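Local coordinates for titin (Homo sapiens, PDB 5JDD), which is a giant muscle protein whose I-band part, which includes tandem immunoglobulin domains, probably contributes to the passive elasticity of the sarcomere, at residues 222-227 with 235-240; 244-249 with 257-262; 199-204 with 230-235. All coordinates share one frame; numbering follows the deposited sequence.

Interaction 1: 222-227 with 235-240; sequences KCQMRT and NIRNVH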
# COMPACT_ATOMS: atom_id res chain seq x y z
N LYS A 222 -19.85 38.20 -2.01
CA LYS A 222 -18.96 39.34 -1.79
C LYS A 222 -17.48 38.97 -1.81
O LYS A 222 -16.66 39.70 -2.37
CB LYS A 222 -19.29 40.07 -0.49
CG LYS A 222 -18.39 41.28 -0.28
CD LYS A 222 -18.72 42.03 0.97
CE LYS A 222 -17.60 42.98 1.30
NZ LYS A 222 -17.94 44.39 0.94
N CYS A 223 -17.14 37.84 -1.19
CA CYS A 223 -15.75 37.38 -1.11
C CYS A 223 -15.58 36.08 -1.87
O CYS A 223 -15.90 35.00 -1.36
CB CYS A 223 -15.31 37.19 0.34
SG CYS A 223 -15.29 38.74 1.28
N GLN A 224 -15.11 36.19 -3.11
CA GLN A 224 -14.93 35.01 -3.94
C GLN A 224 -13.46 34.61 -4.01
O GLN A 224 -12.58 35.45 -4.25
CB GLN A 224 -15.52 35.23 -5.33
CG GLN A 224 -17.03 35.47 -5.31
CD GLN A 224 -17.61 35.75 -6.68
OE1 GLN A 224 -17.04 35.37 -7.70
NE2 GLN A 224 -18.76 36.42 -6.71
N MET A 225 -13.20 33.33 -3.79
CA MET A 225 -11.84 32.80 -3.78
C MET A 225 -11.68 31.77 -4.88
O MET A 225 -12.37 30.75 -4.89
CB MET A 225 -11.53 32.18 -2.42
CG MET A 225 -11.29 33.24 -1.35
SD MET A 225 -11.55 32.76 0.38
CE MET A 225 -13.35 32.62 0.42
N ARG A 226 -10.77 32.04 -5.80
CA ARG A 226 -10.64 31.21 -7.00
C ARG A 226 -9.20 30.85 -7.32
O ARG A 226 -8.26 31.52 -6.91
CB ARG A 226 -11.23 31.93 -8.20
CG ARG A 226 -12.71 32.22 -8.11
CD ARG A 226 -13.24 32.72 -9.44
NE ARG A 226 -14.68 32.99 -9.39
CZ ARG A 226 -15.63 32.08 -9.58
NH1 ARG A 226 -15.33 30.80 -9.84
NH2 ARG A 226 -16.91 32.44 -9.51
N THR A 227 -9.04 29.79 -8.11
CA THR A 227 -7.73 29.32 -8.54
C THR A 227 -7.63 29.34 -10.07
O THR A 227 -8.56 28.91 -10.76
CB THR A 227 -7.51 27.89 -8.04
OG1 THR A 227 -7.57 27.88 -6.61
CG2 THR A 227 -6.15 27.36 -8.49
N ASN A 235 -11.29 37.94 -4.26
CA ASN A 235 -11.95 39.07 -4.89
C ASN A 235 -13.03 39.58 -3.96
O ASN A 235 -13.95 38.83 -3.62
CB ASN A 235 -12.54 38.65 -6.23
CG ASN A 235 -13.23 39.80 -6.95
OD1 ASN A 235 -14.46 39.90 -6.93
ND2 ASN A 235 -12.45 40.66 -7.57
N ILE A 236 -12.91 40.83 -3.53
CA ILE A 236 -13.88 41.41 -2.61
C ILE A 236 -14.62 42.55 -3.29
O ILE A 236 -14.01 43.54 -3.71
CB ILE A 236 -13.21 41.94 -1.31
CG1 ILE A 236 -12.36 40.84 -0.66
CG2 ILE A 236 -14.27 42.42 -0.33
CD1 ILE A 236 -11.69 41.27 0.63
N ARG A 237 -15.93 42.42 -3.41
CA ARG A 237 -16.76 43.43 -4.06
C ARG A 237 -17.21 44.53 -3.11
O ARG A 237 -17.39 44.30 -1.92
CB ARG A 237 -17.99 42.79 -4.68
CG ARG A 237 -17.66 41.82 -5.77
CD ARG A 237 -18.90 41.12 -6.26
NE ARG A 237 -18.61 40.26 -7.40
CZ ARG A 237 -19.55 39.66 -8.12
NH1 ARG A 237 -20.83 39.83 -7.82
NH2 ARG A 237 -19.20 38.89 -9.15
N ASN A 238 -17.39 45.73 -3.67
CA ASN A 238 -18.07 46.83 -2.99
C ASN A 238 -17.47 47.11 -1.61
O ASN A 238 -18.15 47.07 -0.59
CB ASN A 238 -19.58 46.55 -2.88
CG ASN A 238 -20.38 47.77 -2.46
OD1 ASN A 238 -19.92 48.91 -2.61
ND2 ASN A 238 -21.57 47.55 -1.92
N VAL A 239 -16.16 47.37 -1.59
CA VAL A 239 -15.47 47.45 -0.30
C VAL A 239 -15.91 48.64 0.54
O VAL A 239 -16.30 49.70 0.02
CB VAL A 239 -13.93 47.42 -0.45
CG1 VAL A 239 -13.48 46.09 -1.06
CG2 VAL A 239 -13.44 48.59 -1.28
N HIS A 240 -15.85 48.47 1.85
CA HIS A 240 -16.15 49.56 2.77
C HIS A 240 -15.14 49.50 3.91
O HIS A 240 -14.24 48.66 3.90
CB HIS A 240 -17.60 49.46 3.27
CG HIS A 240 -17.97 48.11 3.81
ND1 HIS A 240 -17.37 47.57 4.92
CD2 HIS A 240 -18.87 47.20 3.38
CE1 HIS A 240 -17.89 46.37 5.16
NE2 HIS A 240 -18.79 46.12 4.23
O HOH W 1 -20.25 45.42 0.61
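C223 and I236 face each other as an antiparallel non-hydrogen-bonded pair, and one step on Q224 and N235 form a hydrogen-bonded pair, Q224 N to N235 O at 2.9 Å and N235 N to Q224 O at 2.8 Å. This is the open end of the D-E hairpin of an I-set immunoglobulin domain, with strand 223-228 at the border of its sheet. Past the last bridge the ladder gains one more bond, R237 N to K222 O at 3.0 Å, after which the chain leaves the sheet.

C223 and I236 lie on one sheet face, where C223 SG is 4.1 Å from I236 CG1 and I236 goes on to touch I195. The opposite face carries Q224 and N235. From there the extended Q224 chain crosses R237, its NE2 sitting 3.5 Å above the guanidinium plane, displaced toward NH2. Both groups are donors, so this is packing rather than a bond; the amide nitrogen is held instead by D221 O, while N235 ND2 reaches T196.

The K222 side chain spans to the loop after I236. Its CG, anti to the backbone N (chi1 -178°), lies by R237 O; the chain beyond keeps close to the same carbonyl, and CE touches I236 CG2. K222 NZ donates to R237 O at 2.9 Å, nearly in line with the C=O bond (167°), makes a salt bridge with D243, and holds a water at 2.6 Å that donates to N238 O.

Interaction 2: 244-249 with 257-262; sequences AADYTF and TATLYV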
# COMPACT_ATOMS: atom_id res chain seq x y z
N ALA A 244 -11.44 46.99 5.42
CA ALA A 244 -10.06 47.39 5.67
C ALA A 244 -9.48 46.55 6.81
O ALA A 244 -9.94 46.61 7.95
CB ALA A 244 -9.97 48.88 5.96
N ALA A 245 -8.47 45.76 6.48
CA ALA A 245 -8.00 44.70 7.36
C ALA A 245 -6.73 44.11 6.80
O ALA A 245 -6.31 44.45 5.68
CB ALA A 245 -9.07 43.61 7.47
N ASP A 246 -6.12 43.20 7.55
CA ASP A 246 -4.97 42.46 7.06
C ASP A 246 -5.45 41.11 6.55
O ASP A 246 -6.19 40.40 7.24
CB ASP A 246 -3.94 42.24 8.16
CG ASP A 246 -3.35 43.52 8.68
OD1 ASP A 246 -3.33 44.53 7.94
OD2 ASP A 246 -2.91 43.52 9.85
N TYR A 247 -5.02 40.75 5.35
CA TYR A 247 -5.43 39.50 4.74
C TYR A 247 -4.25 38.56 4.60
O TYR A 247 -3.15 39.00 4.25
CB TYR A 247 -6.08 39.78 3.38
CG TYR A 247 -7.40 40.48 3.54
CD1 TYR A 247 -7.47 41.86 3.69
CD2 TYR A 247 -8.58 39.75 3.60
CE1 TYR A 247 -8.70 42.51 3.88
CE2 TYR A 247 -9.81 40.39 3.76
CZ TYR A 247 -9.86 41.76 3.91
OH TYR A 247 -11.07 42.39 4.09
N THR A 248 -4.49 37.28 4.89
CA THR A 248 -3.42 36.29 4.85
C THR A 248 -3.84 35.10 3.99
O THR A 248 -4.92 34.54 4.16
CB THR A 248 -3.08 35.77 6.26
OG1 THR A 248 -2.71 36.87 7.10
CG2 THR A 248 -1.92 34.77 6.20
N PHE A 249 -2.97 34.74 3.06
CA PHE A 249 -3.13 33.50 2.32
C PHE A 249 -2.31 32.45 3.04
O PHE A 249 -1.15 32.70 3.39
CB PHE A 249 -2.62 33.69 0.88
CG PHE A 249 -2.54 32.41 0.10
CD1 PHE A 249 -3.66 31.92 -0.56
CD2 PHE A 249 -1.34 31.73 0.00
CE1 PHE A 249 -3.58 30.74 -1.31
CE2 PHE A 249 -1.26 30.55 -0.73
CZ PHE A 249 -2.38 30.05 -1.39
N THR A 257 0.97 37.80 3.85
CA THR A 257 -0.01 38.76 4.39
C THR A 257 0.16 40.13 3.75
O THR A 257 1.29 40.55 3.45
CB THR A 257 0.09 38.88 5.93
OG1 THR A 257 -0.15 37.60 6.54
CG2 THR A 257 -0.93 39.87 6.48
N ALA A 258 -0.95 40.82 3.50
CA ALA A 258 -0.90 42.20 3.03
C ALA A 258 -2.12 42.92 3.57
O ALA A 258 -3.00 42.29 4.16
CB ALA A 258 -0.87 42.27 1.52
N THR A 259 -2.16 44.23 3.38
CA THR A 259 -3.23 45.02 3.96
C THR A 259 -4.11 45.65 2.88
O THR A 259 -3.60 46.10 1.84
CB THR A 259 -2.64 46.13 4.84
OG1 THR A 259 -1.86 45.53 5.88
CG2 THR A 259 -3.74 46.99 5.46
N LEU A 260 -5.42 45.66 3.12
CA LEU A 260 -6.36 46.42 2.29
C LEU A 260 -6.66 47.73 3.01
O LEU A 260 -7.12 47.72 4.16
CB LEU A 260 -7.66 45.64 2.08
CG LEU A 260 -8.80 46.40 1.39
CD1 LEU A 260 -8.41 46.84 -0.01
CD2 LEU A 260 -10.05 45.52 1.33
N TYR A 261 -6.38 48.84 2.34
CA TYR A 261 -6.77 50.16 2.81
C TYR A 261 -7.98 50.63 2.00
O TYR A 261 -8.03 50.45 0.78
CB TYR A 261 -5.61 51.16 2.65
CG TYR A 261 -4.38 50.81 3.45
CD1 TYR A 261 -4.25 51.21 4.78
CD2 TYR A 261 -3.35 50.08 2.88
CE1 TYR A 261 -3.12 50.90 5.51
CE2 TYR A 261 -2.22 49.75 3.62
CZ TYR A 261 -2.11 50.16 4.93
OH TYR A 261 -0.99 49.83 5.65
N VAL A 262 -8.95 51.22 2.69
CA VAL A 262 -10.16 51.69 2.04
C VAL A 262 -10.39 53.14 2.41
O VAL A 262 -10.69 53.46 3.57
CB VAL A 262 -11.40 50.86 2.42
CG1 VAL A 262 -12.63 51.40 1.71
CG2 VAL A 262 -11.19 49.39 2.05
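D246 and T259 run alongside each other in the same direction, bridged by T259 OG1, which donates to D246 OD1 at 2.7 Å from above the carboxylate, 40° out of its plane. T259 OG1 stands anti to its own carbonyl carbon (chi1 -59°), while CG2 of the same residue rests on one face of the Y261 ring, offset toward the rim. Two residues along, on the same sheet face, the side chains of T248 and T257 cross at a slant, and T248 OG1 and T257 OG1 are hydrogen-bonded at 2.7 Å. These cross-strand polar pairs decorate the F-G hairpin of the immunoglobulin sandwich, in which segments 245-249 and 257-262 run antiparallel, their directions 146° apart. Beneath them, Y247 N to A258 O at 2.8 Å and A258 N to Y247 O at 3.0 Å tie the backbones. The other face turns inward. There the Y247 side chain slants across that of L260, Y247 CE1 3.8 Å from L260 CB, and both side chains pack on the domain core with F197. The Y247 hydroxyl bonds D243 O, four residues earlier, as in the tyrosine corner of Greek-key sandwiches. Toward the open end of the hairpin, A244 CB meets V262 CG2 at 4.1 Å.

Interaction 3: 199-204 with 230-235; sequences VTVNYE and LTHSLN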
# COMPACT_ATOMS: atom_id res chain seq x y z
N VAL A 199 -1.98 35.66 -5.14
CA VAL A 199 -0.70 35.03 -4.83
C VAL A 199 -0.42 33.97 -5.86
O VAL A 199 -1.34 33.41 -6.45
CB VAL A 199 -0.68 34.30 -3.47
CG1 VAL A 199 -0.62 35.27 -2.34
CG2 VAL A 199 -1.88 33.37 -3.33
N THR A 200 0.86 33.70 -6.10
CA THR A 200 1.23 32.59 -6.96
C THR A 200 2.07 31.63 -6.14
O THR A 200 2.91 32.07 -5.34
CB THR A 200 2.00 33.06 -8.20
OG1 THR A 200 1.21 34.04 -8.90
CG2 THR A 200 2.28 31.89 -9.13
N VAL A 201 1.80 30.34 -6.29
CA VAL A 201 2.54 29.30 -5.57
C VAL A 201 3.31 28.42 -6.55
O VAL A 201 3.14 28.54 -7.77
CB VAL A 201 1.62 28.42 -4.70
CG1 VAL A 201 0.97 29.26 -3.60
CG2 VAL A 201 0.54 27.75 -5.55
N ASN A 202 4.14 27.52 -6.03
CA ASN A 202 4.96 26.68 -6.90
C ASN A 202 4.34 25.36 -7.37
O ASN A 202 4.86 24.72 -8.28
CB ASN A 202 6.34 26.43 -6.27
CG ASN A 202 6.27 25.71 -4.92
OD1 ASN A 202 5.24 25.70 -4.25
ND2 ASN A 202 7.40 25.13 -4.51
N TYR A 203 3.24 24.93 -6.74
CA TYR A 203 2.63 23.65 -7.07
C TYR A 203 1.14 23.78 -7.34
O TYR A 203 0.43 24.52 -6.65
CB TYR A 203 2.81 22.65 -5.93
CG TYR A 203 4.23 22.30 -5.56
CD1 TYR A 203 5.08 21.69 -6.48
CD2 TYR A 203 4.71 22.52 -4.27
CE1 TYR A 203 6.39 21.34 -6.14
CE2 TYR A 203 6.00 22.17 -3.92
CZ TYR A 203 6.84 21.59 -4.85
OH TYR A 203 8.13 21.24 -4.50
N GLU A 204 0.66 23.02 -8.32
CA GLU A 204 -0.76 22.96 -8.62
C GLU A 204 -1.43 22.00 -7.65
O GLU A 204 -0.81 21.04 -7.19
CB GLU A 204 -0.95 22.47 -10.05
CG GLU A 204 -2.37 22.56 -10.55
CD GLU A 204 -2.44 22.57 -12.07
OE1 GLU A 204 -2.08 21.55 -12.68
OE2 GLU A 204 -2.87 23.61 -12.63
N LEU A 230 -1.45 28.41 -11.21
CA LEU A 230 -0.76 28.44 -9.93
C LEU A 230 -1.09 29.70 -9.13
O LEU A 230 -0.45 29.98 -8.12
CB LEU A 230 0.74 28.37 -10.15
CG LEU A 230 1.20 27.13 -10.91
CD1 LEU A 230 2.67 27.25 -11.30
CD2 LEU A 230 0.98 25.92 -10.04
N THR A 231 -2.10 30.46 -9.58
CA THR A 231 -2.47 31.69 -8.91
C THR A 231 -3.81 31.55 -8.18
O THR A 231 -4.77 30.99 -8.72
CB THR A 231 -2.52 32.87 -9.90
OG1 THR A 231 -1.22 33.03 -10.50
CG2 THR A 231 -2.91 34.16 -9.20
N HIS A 232 -3.86 32.05 -6.95
CA HIS A 232 -5.06 32.01 -6.14
C HIS A 232 -5.44 33.44 -5.82
O HIS A 232 -4.59 34.26 -5.47
CB HIS A 232 -4.80 31.22 -4.85
CG HIS A 232 -4.31 29.83 -5.10
ND1 HIS A 232 -5.17 28.78 -5.36
CD2 HIS A 232 -3.06 29.32 -5.20
CE1 HIS A 232 -4.46 27.68 -5.58
NE2 HIS A 232 -3.18 27.99 -5.49
N SER A 233 -6.72 33.75 -5.97
CA SER A 233 -7.20 35.12 -5.81
C SER A 233 -8.30 35.23 -4.77
O SER A 233 -9.05 34.28 -4.54
CB SER A 233 -7.69 35.68 -7.15
OG SER A 233 -8.77 34.92 -7.65
N LEU A 234 -8.38 36.40 -4.15
CA LEU A 234 -9.47 36.73 -3.24
C LEU A 234 -10.07 38.03 -3.76
O LEU A 234 -9.42 39.08 -3.75
CB LEU A 234 -8.97 36.90 -1.80
CG LEU A 234 -9.93 37.57 -0.82
CD1 LEU A 234 -11.19 36.76 -0.64
CD2 LEU A 234 -9.24 37.80 0.52
N ASN A 235 -11.29 37.94 -4.26
CA ASN A 235 -11.95 39.07 -4.89
C ASN A 235 -13.03 39.58 -3.96
O ASN A 235 -13.95 38.83 -3.62
CB ASN A 235 -12.54 38.65 -6.23
CG ASN A 235 -13.23 39.80 -6.95
OD1 ASN A 235 -14.46 39.90 -6.93
ND2 ASN A 235 -12.45 40.66 -7.57
O HOH W 2 -2.01 25.75 -6.75
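The carbonyl oxygen of L230 is gripped from strand 195-201 by two neighbours: V201 N donates to it over 2.9 Å in a nearly straight bond (167° at the hydrogen), and T200 CA adds a CA-H...O contact at 3.3 Å. Two residues along each strand, V199 and H232 form a hydrogen-bonded antiparallel pair, V199 N to H232 O at 3.0 Å and H232 N to V199 O at 2.9 Å. T200 and T231 lie between these two sets of bonds as a non-hydrogen-bonded pair. Their hydroxyls come within hydrogen-bonding distance, but T231 is deposited in two conformers, which makes that link doubtful.

On the opposite sheet face the H232 imidazole carries the contact. V201 CG2 approaches its edge in the ring plane, 3.7 Å from H232 NE2, the two side chains crossing at about a right angle. Both ring nitrogens have partners, which should fix the rotation of the ring: ND1 is bonded to T227 OG1, and NE2 is linked to a water, at 2.8 Å, that donates to Y203 O. The water thus fastens the start of strand 231-236 to the loop that follows strand 195-201. L230 lies against the same loop: its CB packs on V201 O, and L230 CD2 is 3.4 Å from E204 N. E204 also reaches K229 in a salt bridge.

This is the B-E pairing at the centre of the A-B-E-D sheet of an immunoglobulin domain. Strand 180-182 flanks 195-201 on one side, the T200 backbone bonding to T181 and S182, and strand 223-228 flanks 231-236 on the other, while V199 and V201 pack on F249 of strand 245-251 in the facing sheet.

All three contacts belong to the last of the three immunoglobulin domains in this tandem. Interactions 1 and 3 are adjacent strand pairings in one sheet, on either side of strand 231-236; they share N235, and their centres lie about 15 Å apart. Interaction 2 belongs to the opposing sheet, its centre about 12 Å from that of interaction 1 and 16 Å from that of interaction 3. Along the chain, interactions 3 and 1 cross, their segments alternating, and interaction 2 follows both. Core side chains join the sheets: Y247 packs on L234, F249 on V199, and I236 CD1 lies near Y247 OH. Together they sample both sheets of one beta sandwich: a hairpin in each, plus a pairing of strands distant in sequence.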